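PDB 1XMX: Card1 endonuclease domain-containing protein from Vibrio cholerae, which is of unknown function but carries a Card1-like endonuclease domain of the PDDEXK clan and probably binds nucleic acid. Local coordinates for residues V138-I144 with A297-N302; A337-L341 with W378-A382. All blocks are in the same frame, centred on the assembly; numbering follows the deposited sequence.

Contact 1: residues V138-I144 with A297-N302; sequences VQDRITI and ATVVNN
The polar part of this contact centres on the side-chain amide of Asn302, which reaches from the turn after strand 288-300 to the backbone of Gln139 and, through water, Ile142. Asn302 ND2 donates a nearly straight bond to Gln139 O (3.0 Å, 171°). The acceptor lies in the amide plane, while the donor stands above the plane of the Gln139 carbonyl. The same nitrogen also bonds to Asp123. Asn302 ND2 is also 3.2 Å from Asp140 OD1, but they are not hydrogen-bonded, the carboxylate standing 70° to the amide. Through water the other end of the amide is held as well: the water accepts from Ile142 N (2.8 Å) and donates to Asn302 OD1 (2.6 Å). With both ends engaged, the rotation of the amide is fixed.

Asn301 and Asn302, both with positive phi, form the two-residue turn of the β-hairpin joining strands 288-300 and 303-310 in the endonuclease domain. Thr143 is the N-cap of helix 144-150, its OG1 bonded to Asp146 N.

Apolar contacts continue back along the strand. Ile142 CG2 meets Val299 CG1 at 4.1 Å, crossing roughly at a right angle. Ile144 runs alongside Val299 in the opposite direction, Ile144 CG1 3.8 Å from Val299 CG2. Its extended outer torsion (chi2 155°) carries Ile144 CD1 to 4.0 Å from Ala297 CB, past the Ala297 carbonyl oxygen.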
loop_
_atom_site.group_PDB
_atom_site.type_symbol
_atom_site.label_atom_id
_atom_site.label_comp_id
_atom_site.label_asym_id
_atom_site.label_seq_id
_atom_site.Cartn_x
_atom_site.Cartn_y
_atom_site.Cartn_z
ATOM N N VAL A 138 2.272 16.708 -7.142
ATOM C CA VAL A 138 2.418 16.626 -5.683
ATOM C C VAL A 138 3.562 15.720 -5.269
ATOM O O VAL A 138 3.712 14.642 -5.823
ATOM C CB VAL A 138 1.128 16.141 -5.052
ATOM C CG1 VAL A 138 1.303 16.014 -3.511
ATOM C CG2 VAL A 138 -0.032 17.149 -5.432
ATOM N N GLN A 139 4.392 16.140 -4.307
ATOM C CA GLN A 139 5.539 15.300 -3.960
ATOM C C GLN A 139 4.998 14.042 -3.305
ATOM O O GLN A 139 3.851 14.039 -2.844
ATOM C CB GLN A 139 6.458 16.027 -2.981
ATOM C CG GLN A 139 7.131 17.233 -3.610
ATOM C CD GLN A 139 8.127 17.864 -2.687
ATOM O OE1 GLN A 139 8.104 17.637 -1.486
ATOM N NE2 GLN A 139 9.044 18.625 -3.251
ATOM N N ASP A 140 5.860 13.030 -3.178
ATOM C CA ASP A 140 5.517 11.704 -2.715
ATOM C C ASP A 140 6.123 11.491 -1.343
ATOM O O ASP A 140 7.255 11.068 -1.230
ATOM C CB ASP A 140 6.062 10.685 -3.728
ATOM C CG ASP A 140 5.399 10.840 -5.108
ATOM O OD1 ASP A 140 4.214 11.152 -5.059
ATOM O OD2 ASP A 140 6.045 10.697 -6.194
ATOM N N ARG A 141 5.357 11.782 -0.297
ATOM C CA ARG A 141 5.854 11.865 1.083
ATOM C C ARG A 141 5.110 10.969 2.068
ATOM O O ARG A 141 5.693 10.453 3.016
ATOM C CB ARG A 141 5.711 13.304 1.594
ATOM C CG ARG A 141 6.510 14.368 0.793
ATOM C CD ARG A 141 7.949 14.096 0.829
ATOM N NE ARG A 141 8.653 15.163 0.122
ATOM C CZ ARG A 141 9.964 15.193 -0.077
ATOM N NH1 ARG A 141 10.719 14.186 0.346
ATOM N NH2 ARG A 141 10.512 16.236 -0.715
ATOM N N ILE A 142 3.808 10.842 1.900
ATOM C CA ILE A 142 2.986 9.993 2.778
ATOM C C ILE A 142 3.501 8.547 2.829
ATOM O O ILE A 142 4.003 7.994 1.828
ATOM C CB ILE A 142 1.475 10.091 2.376
ATOM C CG1 ILE A 142 0.551 9.762 3.558
ATOM C CG2 ILE A 142 1.135 9.275 1.106
ATOM C CD1 ILE A 142 -0.810 9.429 3.091
ATOM N N THR A 143 3.439 7.940 4.023
ATOM C CA THR A 143 3.903 6.576 4.203
ATOM C C THR A 143 2.749 5.602 4.237
ATOM O O THR A 143 1.605 5.998 4.336
ATOM C CB THR A 143 4.611 6.444 5.531
ATOM O OG1 THR A 143 3.664 6.761 6.565
ATOM C CG2 THR A 143 5.795 7.372 5.569
ATOM N N ILE A 144 3.062 4.308 4.160
ATOM C CA ILE A 144 2.079 3.201 4.401
ATOM C C ILE A 144 1.375 3.345 5.749
ATOM O O ILE A 144 0.162 3.144 5.858
ATOM C CB ILE A 144 2.782 1.805 4.374
ATOM C CG1 ILE A 144 3.412 1.557 3.010
ATOM C CG2 ILE A 144 1.770 0.653 4.779
ATOM C CD1 ILE A 144 4.583 0.585 2.979
ATOM N N ALA A 297 3.886 -4.245 0.806
ATOM C CA ALA A 297 3.090 -3.035 0.659
ATOM C C ALA A 297 4.014 -1.910 0.210
ATOM O O ALA A 297 5.124 -1.782 0.733
ATOM C CB ALA A 297 2.454 -2.659 1.983
ATOM N N THR A 298 3.546 -1.095 -0.746
ATOM C CA THR A 298 4.228 0.151 -1.140
ATOM C C THR A 298 3.252 1.328 -1.228
ATOM O O THR A 298 2.027 1.149 -1.276
ATOM C CB THR A 298 4.932 0.047 -2.502
ATOM O OG1 THR A 298 3.963 -0.248 -3.508
ATOM C CG2 THR A 298 5.933 -1.060 -2.515
ATOM N N VAL A 299 3.793 2.540 -1.202
ATOM C CA VAL A 299 3.045 3.696 -1.702
ATOM C C VAL A 299 3.857 4.200 -2.908
ATOM O O VAL A 299 5.099 4.367 -2.819
ATOM C CB VAL A 299 2.856 4.829 -0.616
ATOM C CG1 VAL A 299 2.029 6.012 -1.190
ATOM C CG2 VAL A 299 2.156 4.292 0.621
ATOM N N VAL A 300 3.151 4.504 -4.003
ATOM C CA VAL A 300 3.765 4.971 -5.216
ATOM C C VAL A 300 2.898 6.074 -5.771
ATOM O O VAL A 300 1.725 5.860 -5.965
ATOM C CB VAL A 300 3.796 3.859 -6.292
ATOM C CG1 VAL A 300 4.566 4.317 -7.511
ATOM C CG2 VAL A 300 4.352 2.510 -5.654
ATOM N N ASN A 301 3.498 7.241 -6.055
ATOM C CA ASN A 301 2.769 8.394 -6.502
ATOM C C ASN A 301 1.567 8.647 -5.597
ATOM O O ASN A 301 0.451 8.909 -6.089
ATOM C CB ASN A 301 2.374 8.322 -7.979
ATOM C CG ASN A 301 1.944 9.712 -8.513
ATOM O OD1 ASN A 301 2.440 10.712 -8.059
ATOM N ND2 ASN A 301 1.043 9.747 -9.465
ATOM N N ASN A 302 1.813 8.554 -4.287
ATOM C CA ASN A 302 0.802 8.792 -3.276
ATOM C C ASN A 302 -0.411 7.832 -3.327
ATOM O O ASN A 302 -1.424 8.129 -2.698
ATOM C CB ASN A 302 0.323 10.252 -3.294
ATOM C CG ASN A 302 1.394 11.220 -2.856
ATOM O OD1 ASN A 302 2.062 11.020 -1.828
ATOM N ND2 ASN A 302 1.593 12.281 -3.648
HETATM O O HOH W 1 2.519 12.684 0.171
#

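Contact 2: residues A337-L341 with W378-A382; sequences ARAML and WFKAA
Trp378, in the last turns of helix 371-380, is clasped between two side chains of the strand, Arg338 over one face of its indole and Met340 over the opposite one. With CG anti to the backbone N (chi1 -173°), the ring is carried out toward the sheet. Met340 CB sits squarely over the six-membered ring of Trp378, 3.8 Å from the centroid of that ring, in a CH-pi contact. Further along the same side chain, Met340 SD makes a more distant Met-aromatic contact, 4.6 Å from the centroid of the Trp378 six-membered ring, and the bend at the last torsion folds Met340 CE back over the indole, 3.7 Å from Trp378 CG. On the other side Arg338 forms an off-centre cation-pi contact, Arg338 CZ lying 4.0 Å from the centroid of the Trp378 five-membered ring and the guanidinium plane tilted 36° from the indole. Arg338 NH2 also points at Trp378 O, but the modelled separation is too short to be taken literally, and the exact placement of the guanidinium is uncertain; the same nitrogen hydrogen-bonds to His305 NE2.

The Phe379 side chain leaves the backbone away from the strand; its N lies near the edge of the guanidinium. Ala381 C lies over the guanidinium face opposite the indole. Ala382 follows, close to the same group.

The helix thus packs on one face of the PDDEXK-type sheet, where strand 338-343 runs parallel between 303-310 and 361-363. Ala339, pointing the other way, meets Leu325 of helix 321-333, which covers the opposite face.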
loop_
_atom_site.group_PDB
_atom_site.type_symbol
_atom_site.label_atom_id
_atom_site.label_comp_id
_atom_site.label_asym_id
_atom_site.label_seq_id
_atom_site.Cartn_x
_atom_site.Cartn_y
_atom_site.Cartn_z
ATOM N N ALA A 337 -6.146 3.121 -4.675
ATOM C CA ALA A 337 -5.245 2.004 -4.323
ATOM C C ALA A 337 -5.194 0.906 -5.411
ATOM O O ALA A 337 -6.139 0.691 -6.199
ATOM C CB ALA A 337 -5.526 1.439 -2.947
ATOM N N ARG A 338 -4.046 0.258 -5.510
ATOM C CA ARG A 338 -3.842 -0.783 -6.533
ATOM C C ARG A 338 -3.307 -2.057 -5.897
ATOM O O ARG A 338 -2.597 -2.007 -4.909
ATOM C CB ARG A 338 -2.885 -0.293 -7.600
ATOM C CG ARG A 338 -3.677 0.493 -8.618
ATOM C CD ARG A 338 -2.964 1.531 -9.475
ATOM N NE ARG A 338 -1.545 1.328 -9.723
ATOM C CZ ARG A 338 -0.990 0.722 -10.781
ATOM N NH1 ARG A 338 -1.702 0.144 -11.761
ATOM N NH2 ARG A 338 0.307 0.680 -10.813
ATOM N N ALA A 339 -3.651 -3.195 -6.474
ATOM C CA ALA A 339 -3.175 -4.459 -5.932
ATOM C C ALA A 339 -2.782 -5.474 -7.009
ATOM O O ALA A 339 -3.362 -5.566 -8.089
ATOM C CB ALA A 339 -4.213 -5.073 -4.908
ATOM N N MET A 340 -1.796 -6.272 -6.643
ATOM C CA MET A 340 -1.237 -7.268 -7.519
ATOM C C MET A 340 -1.184 -8.644 -6.796
ATOM O O MET A 340 -0.930 -8.715 -5.592
ATOM C CB MET A 340 0.184 -6.825 -7.801
ATOM C CG MET A 340 0.999 -7.922 -8.414
ATOM S SD MET A 340 2.615 -7.426 -8.976
ATOM C CE MET A 340 2.195 -6.551 -10.542
ATOM N N LEU A 341 -1.392 -9.726 -7.532
ATOM C CA LEU A 341 -1.075 -11.064 -6.969
ATOM C C LEU A 341 0.127 -11.630 -7.704
ATOM O O LEU A 341 0.112 -11.737 -8.926
ATOM C CB LEU A 341 -2.286 -11.999 -7.059
ATOM C CG LEU A 341 -2.112 -13.480 -6.759
ATOM C CD1 LEU A 341 -1.653 -13.682 -5.318
ATOM C CD2 LEU A 341 -3.462 -14.209 -7.022
ATOM N N TRP A 378 4.280 -1.974 -13.564
ATOM C CA TRP A 378 3.081 -1.795 -12.727
ATOM C C TRP A 378 3.242 -0.474 -12.011
ATOM O O TRP A 378 2.288 0.347 -11.981
ATOM C CB TRP A 378 2.942 -2.899 -11.686
ATOM C CG TRP A 378 1.654 -2.905 -10.893
ATOM C CD1 TRP A 378 0.375 -2.814 -11.381
ATOM C CD2 TRP A 378 1.545 -3.061 -9.478
ATOM N NE1 TRP A 378 -0.541 -2.830 -10.315
ATOM C CE2 TRP A 378 0.169 -3.012 -9.147
ATOM C CE3 TRP A 378 2.477 -3.215 -8.444
ATOM C CZ2 TRP A 378 -0.274 -3.147 -7.843
ATOM C CZ3 TRP A 378 2.030 -3.314 -7.157
ATOM C CH2 TRP A 378 0.656 -3.309 -6.869
ATOM N N PHE A 379 4.462 -0.231 -11.511
ATOM C CA PHE A 379 4.732 1.005 -10.757
ATOM C C PHE A 379 4.779 2.267 -11.629
ATOM O O PHE A 379 4.487 3.370 -11.133
ATOM C CB PHE A 379 6.039 0.922 -10.005
ATOM C CG PHE A 379 6.044 -0.091 -8.879
ATOM C CD1 PHE A 379 4.927 -0.249 -8.050
ATOM C CD2 PHE A 379 7.170 -0.891 -8.645
ATOM C CE1 PHE A 379 4.950 -1.152 -6.964
ATOM C CE2 PHE A 379 7.193 -1.802 -7.545
ATOM C CZ PHE A 379 6.084 -1.934 -6.717
ATOM N N LYS A 380 5.229 2.128 -12.877
ATOM C CA LYS A 380 5.195 3.228 -13.843
ATOM C C LYS A 380 3.749 3.647 -14.097
ATOM O O LYS A 380 3.463 4.847 -14.146
ATOM C CB LYS A 380 5.880 2.895 -15.171
ATOM C CG LYS A 380 7.387 2.578 -14.989
ATOM C CD LYS A 380 8.205 2.827 -16.245
ATOM C CE LYS A 380 9.072 1.578 -16.566
ATOM N NZ LYS A 380 10.147 1.804 -17.566
ATOM N N ALA A 381 2.867 2.666 -14.262
ATOM C CA ALA A 381 1.450 2.941 -14.449
ATOM C C ALA A 381 0.833 3.750 -13.325
ATOM O O ALA A 381 -0.187 4.384 -13.543
ATOM C CB ALA A 381 0.659 1.677 -14.766
ATOM N N ALA A 382 1.460 3.815 -12.148
ATOM C CA ALA A 382 0.965 4.723 -11.104
ATOM C C ALA A 382 1.083 6.238 -11.445
ATOM O O ALA A 382 0.492 7.083 -10.751
ATOM C CB ALA A 382 1.641 4.423 -9.702
#

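In the fold
From the N terminus, the chain completes the first seven-stranded sheet with strand 136-137 and enters the 138-144 loop. Contact 1 closes a long excursion there, through helices, the small three-stranded sheet and the first strands of the second sheet, when the hairpin at 297-302 returns to pack against that loop. The two contacts follow in series, neither nested nor crossed: contact 2 opens later, at strand 338-343, and closes a shorter loop through helix 349-358 and strand 361-363 with the end of helix 371-380. Both reach the second sheet. They also touch, since Asn301 ND2 probably bonds to Ala382 O at 3.0 Å, and Val300 packs against Phe379 and Ala382, tying the C-terminal helix to the hairpin that faces the N-terminal part.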